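Local atomic coordinates of benzoylformate Decarboxylase (Polynucleobacter necessarius, PDB entry 4K9Q), a protein that binds thiamine diphosphate and magnesium and probably decarboxylates benzoylformate to benzaldehyde. Residues F454-Y459 with K526-L531; L496-L501 with I520-T525; A96-R101 with S157-D162. All blocks are in the same frame, centred on the assembly; numbering follows the deposited sequence.

Contact 1: residues F454-Y459 with K526-L531. With MG (magnesium ion), chain C; TPP (thiamine diphosphate), chain D.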
loop_
_atom_site.group_PDB
_atom_site.type_symbol
_atom_site.label_atom_id
_atom_site.label_comp_id
_atom_site.label_asym_id
_atom_site.label_seq_id
_atom_site.Cartn_x
_atom_site.Cartn_y
_atom_site.Cartn_z
ATOM N N PHE A 454 -3.933 -23.425 -32.787
ATOM C CA PHE A 454 -2.860 -24.372 -33.048
ATOM C C PHE A 454 -2.828 -25.433 -31.958
ATOM O O PHE A 454 -2.326 -25.200 -30.857
ATOM C CB PHE A 454 -1.521 -23.623 -33.145
ATOM C CG PHE A 454 -1.416 -22.748 -34.368
ATOM C CD1 PHE A 454 -2.176 -21.596 -34.485
ATOM C CD2 PHE A 454 -0.555 -23.085 -35.398
ATOM C CE1 PHE A 454 -2.089 -20.795 -35.622
ATOM C CE2 PHE A 454 -0.448 -22.286 -36.532
ATOM C CZ PHE A 454 -1.219 -21.141 -36.645
ATOM N N GLN A 455 -3.380 -26.602 -32.255
ATOM C CA GLN A 455 -3.557 -27.612 -31.218
ATOM C C GLN A 455 -2.426 -28.645 -31.164
ATOM O O GLN A 455 -2.422 -29.613 -31.919
ATOM C CB GLN A 455 -4.924 -28.296 -31.348
ATOM C CG GLN A 455 -5.191 -29.269 -30.218
ATOM C CD GLN A 455 -6.572 -29.868 -30.270
ATOM O OE1 GLN A 455 -6.958 -30.497 -31.257
ATOM N NE2 GLN A 455 -7.320 -29.698 -29.198
ATOM N N ASN A 456 -1.466 -28.433 -30.257
ATOM C CA ASN A 456 -0.410 -29.420 -30.011
ATOM C C ASN A 456 -0.610 -30.209 -28.714
ATOM O O ASN A 456 0.245 -31.007 -28.322
ATOM C CB ASN A 456 1.000 -28.788 -30.078
ATOM C CG ASN A 456 1.164 -27.616 -29.123
ATOM O OD1 ASN A 456 0.311 -27.383 -28.281
ATOM N ND2 ASN A 456 2.263 -26.876 -29.255
ATOM N N GLU A 457 -1.762 -30.000 -28.076
ATOM C CA GLU A 457 -2.130 -30.686 -26.836
ATOM C C GLU A 457 -1.099 -30.535 -25.726
ATOM O O GLU A 457 -0.897 -31.454 -24.933
ATOM C CB GLU A 457 -2.437 -32.167 -27.106
ATOM C CG GLU A 457 -3.501 -32.317 -28.172
ATOM C CD GLU A 457 -4.080 -33.716 -28.249
ATOM O OE1 GLU A 457 -3.299 -34.671 -28.414
ATOM O OE2 GLU A 457 -5.317 -33.849 -28.142
ATOM N N GLU A 458 -0.465 -29.370 -25.663
ATOM C CA GLU A 458 0.556 -29.117 -24.650
ATOM C C GLU A 458 0.784 -27.627 -24.452
ATOM O O GLU A 458 0.419 -26.822 -25.294
ATOM C CB GLU A 458 1.879 -29.778 -25.068
ATOM C CG GLU A 458 2.511 -29.142 -26.317
ATOM C CD GLU A 458 3.607 -29.992 -26.966
ATOM O OE1 GLU A 458 4.031 -31.006 -26.370
ATOM O OE2 GLU A 458 4.027 -29.633 -28.093
ATOM N N TYR A 459 1.384 -27.260 -23.328
ATOM C CA TYR A 459 1.924 -25.925 -23.171
ATOM C C TYR A 459 3.327 -25.957 -23.793
ATOM O O TYR A 459 4.332 -26.105 -23.097
ATOM C CB TYR A 459 2.010 -25.568 -21.685
ATOM C CG TYR A 459 0.693 -25.281 -20.954
ATOM C CD1 TYR A 459 -0.288 -24.435 -21.491
ATOM C CD2 TYR A 459 0.466 -25.815 -19.687
ATOM C CE1 TYR A 459 -1.463 -24.157 -20.785
ATOM C CE2 TYR A 459 -0.695 -25.541 -18.984
ATOM C CZ TYR A 459 -1.657 -24.710 -19.534
ATOM O OH TYR A 459 -2.808 -24.449 -18.813
ATOM N N LYS A 526 3.480 -32.109 -32.201
ATOM C CA LYS A 526 3.832 -31.813 -30.819
ATOM C C LYS A 526 5.319 -31.520 -30.707
ATOM O O LYS A 526 5.788 -31.057 -29.664
ATOM C CB LYS A 526 3.446 -32.974 -29.894
ATOM C CG LYS A 526 1.959 -33.319 -29.910
ATOM C CD LYS A 526 1.648 -34.532 -29.038
ATOM C CE LYS A 526 1.148 -34.144 -27.648
ATOM N NZ LYS A 526 2.173 -33.485 -26.786
ATOM N N GLU A 527 6.063 -31.782 -31.779
ATOM C CA GLU A 527 7.483 -31.479 -31.785
ATOM C C GLU A 527 7.639 -29.973 -31.700
ATOM O O GLU A 527 6.806 -29.223 -32.213
ATOM C CB GLU A 527 8.185 -32.033 -33.028
ATOM C CG GLU A 527 8.104 -33.556 -33.169
ATOM C CD GLU A 527 8.567 -34.304 -31.924
ATOM O OE1 GLU A 527 9.566 -33.883 -31.307
ATOM O OE2 GLU A 527 7.930 -35.316 -31.562
ATOM N N LEU A 528 8.703 -29.536 -31.039
ATOM C CA LEU A 528 8.923 -28.117 -30.807
ATOM C C LEU A 528 10.336 -27.720 -31.211
ATOM O O LEU A 528 11.309 -28.404 -30.883
ATOM C CB LEU A 528 8.697 -27.780 -29.327
ATOM C CG LEU A 528 7.283 -27.961 -28.761
ATOM C CD1 LEU A 528 7.348 -28.185 -27.261
ATOM C CD2 LEU A 528 6.414 -26.741 -29.083
ATOM N N LYS A 529 10.436 -26.612 -31.931
ATOM C CA LYS A 529 11.728 -26.041 -32.267
ATOM C C LYS A 529 12.366 -25.463 -31.007
ATOM O O LYS A 529 11.709 -25.355 -29.969
ATOM C CB LYS A 529 11.558 -24.972 -33.347
ATOM C CG LYS A 529 11.086 -25.555 -34.674
ATOM C CD LYS A 529 10.582 -24.490 -35.621
ATOM C CE LYS A 529 9.999 -25.124 -36.882
ATOM N NZ LYS A 529 11.010 -25.946 -37.605
ATOM N N PRO A 530 13.661 -25.132 -31.082
ATOM C CA PRO A 530 14.373 -24.481 -29.973
ATOM C C PRO A 530 13.814 -23.089 -29.702
ATOM O O PRO A 530 13.261 -22.473 -30.613
ATOM C CB PRO A 530 15.805 -24.362 -30.499
ATOM C CG PRO A 530 15.927 -25.445 -31.530
ATOM C CD PRO A 530 14.568 -25.512 -32.180
ATOM N N LEU A 531 13.953 -22.603 -28.471
ATOM C CA LEU A 531 13.497 -21.254 -28.135
ATOM C C LEU A 531 14.062 -20.198 -29.088
ATOM O O LEU A 531 13.337 -19.311 -29.557
ATOM C CB LEU A 531 13.873 -20.897 -26.696
ATOM C CG LEU A 531 12.886 -21.192 -25.569
ATOM C CD1 LEU A 531 13.424 -20.637 -24.253
ATOM C CD2 LEU A 531 11.517 -20.596 -25.872
HETATM MG MG MG C . -0.211 -25.602 -27.125
HETATM N "N1'" TPP D . -0.662 -18.070 -16.787
HETATM C "C2'" TPP D . -0.806 -16.794 -17.310
HETATM C CM2 TPP D . -2.003 -15.961 -16.961
HETATM N "N3'" TPP D . 0.156 -16.260 -18.146
HETATM C "C4'" TPP D . 1.265 -16.999 -18.472
HETATM N "N4'" TPP D . 2.196 -16.473 -19.266
HETATM C "C5'" TPP D . 1.401 -18.298 -17.980
HETATM C "C6'" TPP D . 0.445 -18.835 -17.119
HETATM C "C7'" TPP D . 2.620 -19.110 -18.336
HETATM N N3 TPP D . 2.711 -19.597 -19.706
HETATM C C2 TPP D . 3.494 -19.025 -20.696
HETATM S S1 TPP D . 3.432 -19.791 -22.111
HETATM C C5 TPP D . 2.411 -20.892 -21.514
HETATM C C4 TPP D . 2.081 -20.707 -20.175
HETATM C CM4 TPP D . 1.153 -21.578 -19.366
HETATM C C6 TPP D . 1.982 -21.983 -22.456
HETATM C C7 TPP D . 1.211 -21.518 -23.680
HETATM O O7 TPP D . 0.703 -22.699 -24.257
HETATM P PA TPP D . -0.116 -22.677 -25.641
HETATM O O1A TPP D . -1.057 -21.507 -25.629
HETATM O O2A TPP D . -0.850 -23.966 -25.830
HETATM O O3A TPP D . 0.997 -22.334 -26.749
HETATM P PB TPP D . 2.178 -23.275 -27.305
HETATM O O1B TPP D . 3.403 -22.914 -26.529
HETATM O O2B TPP D . 2.335 -22.921 -28.767
HETATM O O3B TPP D . 1.859 -24.721 -27.100
HETATM O O HOH W 1 -0.399 -24.373 -29.117
HETATM O O HOH W 2 4.179 -27.943 -31.405
#
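Asn-456 and Glu-458 meet Lys-526 and Leu-528 at the magnesium and thiamine diphosphate site. Asn-456 belongs to the thiamine diphosphate motif of this family, which also supplies Asp-429. The metal binds Asn-456 OD1 at 2.2 Å and the backbone atom Glu-458 O at 2.3 Å. TPP O2A and O3B, a water and Asp-429 complete six ligands. The amide of Asn-456 is used at both ends. OD1 holds the magnesium, and ND2 donates to TPP O3B at 3.1 Å with an N-H...acceptor angle of 154°. ND2 also donates to a water at 3.1 Å. That water donates to Glu-527 O at 3.0 Å and so bridges the two segments.

The side chain of Glu-458 reaches toward Lys-526. Its CG stands between the backbone N and the carbonyl carbon (chi1 67°), and the chain beyond is extended. Glu-458 OE1 is 3.1 Å from Lys-526 NZ, a salt bridge with a weak hydrogen bond. Lys-463 is the stronger partner of this oxygen. Glu-458 OE2 is 2.8 Å from Lys-526 O. The lysine chain of Lys-526 is bent at chi3 (97°), which brings CE close to Asn-456 O, and again at chi4. CG lies beside the same oxygen. Leu-528 CD1 packs 3.7 Å from Glu-458 OE2. The ring of Tyr-459 has TPP CM4 over the centre of one face, and its OH bonds to Asn-23 of the second subunit.

Glu-458 thus serves twice: its carbonyl binds the metal, while OE1 pairs with Lys-463 and, more weakly, Lys-526, which joins the metal loop to the C-terminal segment.

Contact 2: residues L496-L501 with I520-T525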
loop_
_atom_site.group_PDB
_atom_site.type_symbol
_atom_site.label_atom_id
_atom_site.label_comp_id
_atom_site.label_asym_id
_atom_site.label_seq_id
_atom_site.Cartn_x
_atom_site.Cartn_y
_atom_site.Cartn_z
ATOM N N LEU A 496 -15.042 -25.580 -36.215
ATOM C CA LEU A 496 -14.727 -26.872 -36.810
ATOM C C LEU A 496 -13.248 -27.171 -36.696
ATOM O O LEU A 496 -12.427 -26.273 -36.469
ATOM C CB LEU A 496 -15.151 -26.923 -38.277
ATOM C CG LEU A 496 -14.177 -26.292 -39.270
ATOM C CD1 LEU A 496 -14.464 -26.774 -40.698
ATOM C CD2 LEU A 496 -14.272 -24.794 -39.165
ATOM N N LYS A 497 -12.920 -28.446 -36.849
ATOM C CA LYS A 497 -11.545 -28.912 -36.848
ATOM C C LYS A 497 -11.139 -29.309 -38.264
ATOM O O LYS A 497 -11.908 -29.972 -38.974
ATOM C CB LYS A 497 -11.427 -30.110 -35.912
ATOM C CG LYS A 497 -10.020 -30.661 -35.751
ATOM C CD LYS A 497 -9.993 -31.661 -34.591
ATOM C CE LYS A 497 -8.641 -32.316 -34.436
ATOM N NZ LYS A 497 -8.669 -33.414 -33.425
ATOM N N VAL A 498 -9.948 -28.901 -38.684
ATOM C CA VAL A 498 -9.450 -29.253 -40.018
ATOM C C VAL A 498 -8.261 -30.199 -39.878
ATOM O O VAL A 498 -7.490 -30.079 -38.938
ATOM C CB VAL A 498 -9.082 -28.003 -40.844
ATOM C CG1 VAL A 498 -10.328 -27.134 -41.092
ATOM C CG2 VAL A 498 -7.996 -27.190 -40.150
ATOM N N GLU A 499 -8.121 -31.148 -40.800
ATOM C CA GLU A 499 -7.058 -32.150 -40.684
ATOM C C GLU A 499 -6.036 -32.084 -41.812
ATOM O O GLU A 499 -5.032 -32.799 -41.782
ATOM C CB GLU A 499 -7.648 -33.564 -40.615
ATOM C CG GLU A 499 -8.544 -33.827 -39.408
ATOM C CD GLU A 499 -7.764 -34.016 -38.118
ATOM O OE1 GLU A 499 -6.518 -34.103 -38.174
ATOM O OE2 GLU A 499 -8.396 -34.075 -37.042
ATOM N N THR A 500 -6.300 -31.258 -42.820
ATOM C CA THR A 500 -5.335 -31.066 -43.906
ATOM C C THR A 500 -5.199 -29.597 -44.243
ATOM O O THR A 500 -6.065 -28.790 -43.900
ATOM C CB THR A 500 -5.760 -31.783 -45.209
ATOM O OG1 THR A 500 -6.898 -31.120 -45.777
ATOM C CG2 THR A 500 -6.078 -33.263 -44.961
ATOM N N LEU A 501 -4.127 -29.256 -44.948
ATOM C CA LEU A 501 -3.918 -27.874 -45.375
ATOM C C LEU A 501 -4.972 -27.414 -46.388
ATOM O O LEU A 501 -5.331 -26.243 -46.416
ATOM C CB LEU A 501 -2.499 -27.679 -45.916
ATOM C CG LEU A 501 -1.369 -27.877 -44.901
ATOM C CD1 LEU A 501 -0.019 -27.698 -45.580
ATOM C CD2 LEU A 501 -1.501 -26.904 -43.721
ATOM N N ILE A 520 -11.377 -22.115 -35.877
ATOM C CA ILE A 520 -10.805 -23.152 -36.727
ATOM C C ILE A 520 -9.706 -23.857 -35.945
ATOM O O ILE A 520 -8.691 -23.252 -35.612
ATOM C CB ILE A 520 -10.228 -22.546 -38.017
ATOM C CG1 ILE A 520 -11.327 -21.771 -38.751
ATOM C CG2 ILE A 520 -9.616 -23.634 -38.902
ATOM C CD1 ILE A 520 -10.860 -21.021 -39.984
ATOM N N VAL A 521 -9.914 -25.133 -35.643
ATOM C CA VAL A 521 -8.951 -25.882 -34.843
ATOM C C VAL A 521 -8.030 -26.673 -35.774
ATOM O O VAL A 521 -8.497 -27.438 -36.625
ATOM C CB VAL A 521 -9.678 -26.822 -33.840
ATOM C CG1 VAL A 521 -8.668 -27.570 -32.969
ATOM C CG2 VAL A 521 -10.675 -26.023 -32.983
ATOM N N VAL A 522 -6.726 -26.466 -35.621
ATOM C CA VAL A 522 -5.729 -27.109 -36.459
ATOM C C VAL A 522 -4.804 -27.971 -35.597
ATOM O O VAL A 522 -3.993 -27.447 -34.832
ATOM C CB VAL A 522 -4.879 -26.065 -37.206
ATOM C CG1 VAL A 522 -3.991 -26.756 -38.252
ATOM C CG2 VAL A 522 -5.773 -25.009 -37.850
ATOM N N PRO A 523 -4.938 -29.302 -35.689
ATOM C CA PRO A 523 -3.984 -30.159 -34.978
ATOM C C PRO A 523 -2.603 -30.026 -35.611
ATOM O O PRO A 523 -2.478 -30.105 -36.839
ATOM C CB PRO A 523 -4.528 -31.574 -35.207
ATOM C CG PRO A 523 -5.892 -31.406 -35.771
ATOM C CD PRO A 523 -5.933 -30.075 -36.447
ATOM N N ILE A 524 -1.575 -29.809 -34.795
ATOM C CA ILE A 524 -0.223 -29.701 -35.311
ATOM C C ILE A 524 0.693 -30.671 -34.587
ATOM O O ILE A 524 0.327 -31.243 -33.554
ATOM C CB ILE A 524 0.337 -28.262 -35.192
ATOM C CG1 ILE A 524 0.308 -27.787 -33.733
ATOM C CG2 ILE A 524 -0.459 -27.315 -36.103
ATOM C CD1 ILE A 524 1.145 -26.536 -33.473
ATOM N N THR A 525 1.883 -30.856 -35.141
ATOM C CA THR A 525 2.905 -31.658 -34.503
ATOM C C THR A 525 3.155 -31.164 -33.082
ATOM O O THR A 525 3.029 -29.960 -32.797
ATOM C CB THR A 525 4.206 -31.616 -35.314
ATOM O OG1 THR A 525 5.212 -32.396 -34.656
ATOM C CG2 THR A 525 4.681 -30.174 -35.482
#
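Leu-496 and Lys-497 run beside Ile-520 and Val-521 as parallel strands. Two backbone hydrogen bonds join them, and both use Val-521. Val-521 N donates to Leu-496 O at 2.9 Å (173° at the hydrogen). Val-498 N donates to Val-521 O at 2.9 Å (168°). Lys-497 thus lies between the two bonds, and its CA makes a CA-H...O contact of 3.4 Å with Val-521 O.

Apolar side chains meet in two places. Leu-496 and Ile-520 meet on one face of the sheet, with Leu-496 CD2 4.2 Å from Ile-520 CG1. Just past the strand end Val-498 packs on Ile-520 and Val-522. Its CG2 stands between the backbone N and the carbonyl carbon, and meets Ile-520 CG2 at 4.1 Å and Val-522 CG2 at 3.9 Å. Leu-504 and Ala-507 of helix 501-513 also pack on Val-498. Lys-497 and Val-521 point to the opposite face, where Gln-455 packs on both.

Polar atoms meet Pro-523 where the strands end. Val-498 O sits 2.9 Å from Pro-523 CD, a tight approach. This oxygen is buried and has no hydrogen-bond partner in the model. The side chain of Glu-499 crosses that of Pro-523 at about a right angle, with OE1 3.7 Å from Pro-523 CG. Its OE2 forms a long salt bridge with Lys-497 NZ.

Strand 494-497, helix 501-513 and strand 517-523 form a beta-alpha-beta unit. It ends the parallel sheet of the C-terminal thiamine diphosphate-binding domain, with 494-497 outermost within the chain.

Contact 3: residues A96-R101 with S157-D162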
loop_
_atom_site.group_PDB
_atom_site.type_symbol
_atom_site.label_atom_id
_atom_site.label_comp_id
_atom_site.label_asym_id
_atom_site.label_seq_id
_atom_site.Cartn_x
_atom_site.Cartn_y
_atom_site.Cartn_z
ATOM N N ALA A 96 -15.662 0.225 -10.660
ATOM C CA ALA A 96 -16.359 -0.861 -9.985
ATOM C C ALA A 96 -17.360 -0.279 -9.003
ATOM O O ALA A 96 -17.042 0.657 -8.271
ATOM C CB ALA A 96 -15.380 -1.760 -9.254
ATOM N N GLY A 97 -18.569 -0.831 -8.978
ATOM C CA GLY A 97 -19.525 -0.441 -7.963
ATOM C C GLY A 97 -18.992 -0.800 -6.592
ATOM O O GLY A 97 -18.150 -1.692 -6.440
ATOM N N GLN A 98 -19.481 -0.087 -5.593
ATOM C CA GLN A 98 -19.121 -0.284 -4.201
ATOM C C GLN A 98 -20.428 -0.344 -3.413
ATOM O O GLN A 98 -21.463 0.164 -3.881
ATOM C CB GLN A 98 -18.266 0.901 -3.737
ATOM C CG GLN A 98 -17.966 0.989 -2.228
ATOM C CD GLN A 98 -17.128 -0.184 -1.720
ATOM O OE1 GLN A 98 -17.624 -1.311 -1.630
ATOM N NE2 GLN A 98 -15.859 0.077 -1.383
ATOM N N GLN A 99 -20.399 -0.979 -2.241
ATOM C CA GLN A 99 -21.580 -1.029 -1.380
ATOM C C GLN A 99 -22.047 0.383 -1.037
ATOM O O GLN A 99 -21.273 1.335 -1.096
ATOM C CB GLN A 99 -21.313 -1.848 -0.110
ATOM C CG GLN A 99 -21.816 -3.296 -0.197
ATOM C CD GLN A 99 -23.345 -3.397 -0.104
ATOM O OE1 GLN A 99 -24.070 -2.410 -0.286
ATOM N NE2 GLN A 99 -23.839 -4.598 0.180
ATOM N N THR A 100 -23.320 0.507 -0.685
ATOM C CA THR A 100 -23.896 1.802 -0.376
ATOM C C THR A 100 -23.224 2.473 0.831
ATOM O O THR A 100 -22.899 1.813 1.827
ATOM C CB THR A 100 -25.411 1.684 -0.127
ATOM O OG1 THR A 100 -25.887 2.915 0.414
ATOM C CG2 THR A 100 -25.703 0.561 0.858
ATOM N N ARG A 101 -23.031 3.791 0.751
ATOM C CA ARG A 101 -22.476 4.536 1.885
ATOM C C ARG A 101 -23.329 4.344 3.143
ATOM O O ARG A 101 -22.854 4.570 4.256
ATOM C CB ARG A 101 -22.352 6.041 1.581
ATOM C CG ARG A 101 -21.341 6.387 0.503
ATOM C CD ARG A 101 -21.148 7.918 0.357
ATOM N NE ARG A 101 -20.576 8.207 -0.956
ATOM C CZ ARG A 101 -19.289 8.454 -1.186
ATOM N NH1 ARG A 101 -18.879 8.670 -2.430
ATOM N NH2 ARG A 101 -18.416 8.484 -0.178
ATOM N N SER A 157 -13.791 3.582 -7.516
ATOM C CA SER A 157 -14.726 2.799 -6.731
ATOM C C SER A 157 -15.914 3.699 -6.419
ATOM O O SER A 157 -15.749 4.757 -5.805
ATOM C CB SER A 157 -14.043 2.349 -5.437
ATOM O OG SER A 157 -14.957 1.700 -4.576
ATOM N N LEU A 158 -17.109 3.275 -6.825
ATOM C CA LEU A 158 -18.278 4.150 -6.854
ATOM C C LEU A 158 -19.460 3.586 -6.051
ATOM O O LEU A 158 -20.174 2.703 -6.514
ATOM C CB LEU A 158 -18.668 4.408 -8.320
ATOM C CG LEU A 158 -17.519 5.057 -9.123
ATOM C CD1 LEU A 158 -17.692 4.889 -10.598
ATOM C CD2 LEU A 158 -17.353 6.524 -8.760
ATOM N N PRO A 159 -19.659 4.087 -4.827
ATOM C CA PRO A 159 -20.780 3.611 -3.998
ATOM C C PRO A 159 -22.135 3.724 -4.713
ATOM O O PRO A 159 -22.429 4.750 -5.315
ATOM C CB PRO A 159 -20.724 4.538 -2.781
ATOM C CG PRO A 159 -19.265 4.879 -2.660
ATOM C CD PRO A 159 -18.771 5.005 -4.085
ATOM N N LEU A 160 -22.961 2.687 -4.614
ATOM C CA LEU A 160 -24.139 2.559 -5.477
ATOM C C LEU A 160 -25.185 3.639 -5.241
ATOM O O LEU A 160 -25.976 3.953 -6.131
ATOM C CB LEU A 160 -24.772 1.172 -5.309
ATOM C CG LEU A 160 -25.421 0.897 -3.952
ATOM C CD1 LEU A 160 -26.907 1.231 -4.024
ATOM C CD2 LEU A 160 -25.219 -0.560 -3.565
ATOM N N ASP A 161 -25.187 4.188 -4.036
ATOM C CA ASP A 161 -26.185 5.184 -3.655
ATOM C C ASP A 161 -25.887 6.590 -4.172
ATOM O O ASP A 161 -26.742 7.473 -4.072
ATOM C CB ASP A 161 -26.398 5.201 -2.130
ATOM C CG ASP A 161 -25.109 5.460 -1.337
ATOM O OD1 ASP A 161 -24.025 4.956 -1.711
ATOM O OD2 ASP A 161 -25.196 6.161 -0.299
ATOM N N ASP A 162 -24.694 6.807 -4.727
ATOM C CA ASP A 162 -24.322 8.151 -5.168
ATOM C C ASP A 162 -25.130 8.604 -6.389
ATOM O O ASP A 162 -25.437 9.793 -6.531
ATOM C CB ASP A 162 -22.835 8.226 -5.533
ATOM C CG ASP A 162 -21.908 8.172 -4.320
ATOM O OD1 ASP A 162 -22.381 8.138 -3.164
ATOM O OD2 ASP A 162 -20.682 8.176 -4.547
HETATM O O HOH W 3 -15.331 -0.843 -5.776
#
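Arg-101 grips Asp-162 side-on, with guanidinium and carboxylate planes 11° apart. Arg-101 NE donates to Asp-162 OD1 at 2.9 Å and Arg-101 NH1 to Asp-162 OD2 at 2.8 Å. Both oxygens use their syn lone pairs. Pro-159 CG lies over one face of the guanidinium, 3.7 Å above the plane and offset toward the rim. NH1 has a second partner in Pro-129 O. NH2 bonds to Ala-130 O of the third subunit, which links this ion pair to the assembly.

Asp-161 is turned differently. Its CG stands between the backbone N and the carbonyl carbon (chi1 57°). Arg-101 N donates to Asp-161 OD1 at 2.9 Å, coming from above the carboxylate plane, 46° out of it. The side chain of Thr-100 crosses Asp-161 at about a right angle, and its OG1 is hydrogen-bonded to Glu-102 N instead. Leu-160 packs on Thr-100, with CD2 3.6 Å from Thr-100 N and CG near Thr-100 CB.

Apart from Pro-159, these groups lie just past the ends of strands 93-98 and 154-159, neighbours in the parallel sheet of the N-terminal thiamine diphosphate-binding domain. Leu-158 N donates to Ala-96 O at 3.0 Å. Leu-158 O accepts from Gln-98 N, which sits well above the carbonyl plane. Leu-160 N donates weakly to Gln-98 O.

Gln-98 and Ser-157 lie on one face of the sheet, with Gln-98 CB 3.5 Å from Ser-157 OG. Gln-98 NE2 and Ser-157 OG share Glu-128 OE1. Gln-98 OE1 accepts from Gln-99 N at 2.9 Å and from Asn-112 N. A water donates to Gly-97 O and Ser-157 OG.

From the N terminus, contact 3 comes first. It closes a loop of 55 residues between strands 93-98 and 154-159, all before contact 1 opens. The central domain follows. Contact 1 opens at 454-459. Contact 2 opens at 496-501 and closes at 520-525, before 526-531 closes contact 1, so contact 2 is enclosed by contact 1. These two touch in the C-terminal sheet, where Gln-455 N lies 2.8 Å from Val-522 O, a probable hydrogen bond. Contact 1 ties the last modelled residues to the metal site, and contact 2 pairs the edge strand 494-497 with 517-523. Contact 3 lies in the N-terminal sheet, its centre about 47 Å from that of contact 1.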